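Local atomic coordinates of alkaline phosphatase (Antarctic bacterium, PDB entry 2W5V), a protein that probably hydrolyses phosphate monoesters at alkaline pH, using two zinc ions and one magnesium ion as cofactors. Residues T64-I69 with T283-A288. The protein carries 1 engineered substitution. Numbering follows the deposited sequence.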
loop_
_atom_site.group_PDB
_atom_site.type_symbol
_atom_site.label_atom_id
_atom_site.label_comp_id
_atom_site.label_asym_id
_atom_site.label_seq_id
_atom_site.Cartn_x
_atom_site.Cartn_y
_atom_site.Cartn_z
ATOM N N THR B 64 5.060 7.337 9.889
ATOM C CA THR B 64 3.796 7.892 10.381
ATOM C C THR B 64 3.712 9.419 10.282
ATOM O O THR B 64 2.644 9.997 10.465
ATOM C CB THR B 64 3.488 7.480 11.833
ATOM O OG1 THR B 64 4.520 7.976 12.692
ATOM C CG2 THR B 64 3.396 5.968 11.951
ATOM N N GLN B 65 4.837 10.067 10.012
ATOM C CA GLN B 65 4.839 11.516 9.821
ATOM C C GLN B 65 4.187 11.938 8.504
ATOM O O GLN B 65 3.831 13.101 8.337
ATOM C CB GLN B 65 6.265 12.070 9.880
ATOM C CG GLN B 65 6.957 11.892 11.215
ATOM C CD GLN B 65 8.299 12.594 11.278
ATOM O OE1 GLN B 65 8.396 13.798 11.030
ATOM N NE2 GLN B 65 9.343 11.847 11.618
ATOM N N PHE B 66 4.038 11.007 7.563
ATOM C CA PHE B 66 3.531 11.363 6.237
ATOM C C PHE B 66 2.010 11.411 6.165
ATOM O O PHE B 66 1.328 10.567 6.736
ATOM C CB PHE B 66 4.038 10.389 5.165
ATOM C CG PHE B 66 5.502 10.521 4.859
ATOM C CD1 PHE B 66 6.422 9.630 5.400
ATOM C CD2 PHE B 66 5.961 11.522 4.015
ATOM C CE1 PHE B 66 7.768 9.750 5.111
ATOM C CE2 PHE B 66 7.310 11.642 3.720
ATOM C CZ PHE B 66 8.209 10.759 4.268
ATOM N N LYS B 67 1.491 12.396 5.444
ATOM C CA LYS B 67 0.060 12.495 5.195
ATOM C C LYS B 67 -0.228 12.192 3.725
ATOM O O LYS B 67 -1.120 11.404 3.391
ATOM C CB LYS B 67 -0.441 13.899 5.547
ATOM C CG LYS B 67 -0.261 14.264 7.006
ATOM C CD LYS B 67 -0.926 13.219 7.891
ATOM C CE LYS B 67 -0.728 13.496 9.366
ATOM N NZ LYS B 67 -1.368 12.429 10.200
ATOM N N ASN B 68 0.534 12.832 2.844
ATOM C CA ASN B 68 0.351 12.665 1.408
ATOM C C ASN B 68 0.957 11.355 0.924
ATOM O O ASN B 68 2.166 11.155 1.028
ATOM C CB ASN B 68 0.974 13.844 0.665
ATOM C CG ASN B 68 0.305 15.158 1.015
ATOM O OD1 ASN B 68 -0.922 15.225 1.124
ATOM N ND2 ASN B 68 1.102 16.206 1.199
ATOM N N ILE B 69 0.104 10.475 0.400
ATOM C CA ILE B 69 0.500 9.131 -0.006
ATOM C C ILE B 69 -0.048 8.818 -1.389
ATOM O O ILE B 69 -1.194 9.165 -1.698
ATOM C CB ILE B 69 -0.043 8.090 1.007
ATOM C CG1 ILE B 69 0.638 8.280 2.360
ATOM C CG2 ILE B 69 0.142 6.669 0.479
ATOM C CD1 ILE B 69 -0.060 7.577 3.532
ATOM N N THR B 283 15.799 11.378 9.590
ATOM C CA THR B 283 16.839 12.377 9.373
ATOM C C THR B 283 16.407 13.399 8.323
ATOM O O THR B 283 16.504 14.608 8.532
ATOM C CB THR B 283 18.143 11.711 8.919
ATOM O OG1 THR B 283 18.593 10.813 9.938
ATOM C CG2 THR B 283 19.211 12.750 8.648
ATOM N N ALA B 284 15.931 12.911 7.184
ATOM C CA ALA B 284 15.506 13.803 6.112
ATOM C C ALA B 284 14.362 14.689 6.594
ATOM O O ALA B 284 14.367 15.898 6.364
ATOM C CB ALA B 284 15.074 13.009 4.911
ATOM N N LEU B 285 13.378 14.075 7.251
ATOM C CA LEU B 285 12.192 14.801 7.704
ATOM C C LEU B 285 12.529 15.835 8.770
ATOM O O LEU B 285 11.948 16.918 8.796
ATOM C CB LEU B 285 11.123 13.834 8.222
ATOM C CG LEU B 285 10.413 12.994 7.166
ATOM C CD1 LEU B 285 9.375 12.081 7.818
ATOM C CD2 LEU B 285 9.760 13.909 6.151
ATOM N N ALA B 286 13.466 15.502 9.651
ATOM C CA ALA B 286 13.885 16.452 10.676
ATOM C C ALA B 286 14.474 17.698 10.016
ATOM O O ALA B 286 14.182 18.823 10.415
ATOM C CB ALA B 286 14.891 15.819 11.616
ATOM N N PHE B 287 15.293 17.502 8.990
ATOM C CA PHE B 287 15.813 18.654 8.264
ATOM C C PHE B 287 14.709 19.432 7.559
ATOM O O PHE B 287 14.676 20.656 7.622
ATOM C CB PHE B 287 16.861 18.256 7.231
ATOM C CG PHE B 287 17.329 19.413 6.397
ATOM C CD1 PHE B 287 18.192 20.356 6.930
ATOM C CD2 PHE B 287 16.894 19.572 5.091
ATOM C CE1 PHE B 287 18.625 21.436 6.171
ATOM C CE2 PHE B 287 17.326 20.648 4.329
ATOM C CZ PHE B 287 18.186 21.579 4.871
ATOM N N ALA B 288 13.819 18.714 6.876
ATOM C CA ALA B 288 12.757 19.346 6.096
ATOM C C ALA B 288 11.827 20.193 6.948
ATOM O O ALA B 288 11.366 21.245 6.514
ATOM C CB ALA B 288 11.962 18.297 5.341
#
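Leu285 pushes its isobutyl end between the side chains of Gln65 and Phe66, and it is the one residue of 283-288 that touches 64-69. The arrangement belongs to the alpha/beta fold of alkaline phosphatases, in which helix 267-291 packs on the central mixed sheet; here it meets the turn leading into strand 68-73. With CD1 of Leu285 anti to CA (chi2 -180°), that methyl reaches farthest from the helix and lies over the flat face of the Gln65 amide, 3.7 Å from Gln65 CD and nearly equidistant from OE1 and NE2. The Gln65 chain is extended beyond CG (chi2 -173°), which carries the amide along the leucine towards the helix. There OE1 accepts a hydrogen bond from Lys289, one turn farther along the same helix, while NE2 makes a weak one to Asn62, and together these limit the turning of the amide. Replacing Gln65 by alanine would probably leave Lys289 without this acceptor and uncover the leucine methyl beneath the amide. On the other side of the wedge is the buried Phe66, whose ring also meets that of Phe345 on the sheet and touches Val298. Both leucine methyls share its outer end: Phe66 CE1 is 3.9 Å from Leu285 CD1, and Phe66 CZ lies 4.0 Å from Leu285 CD2.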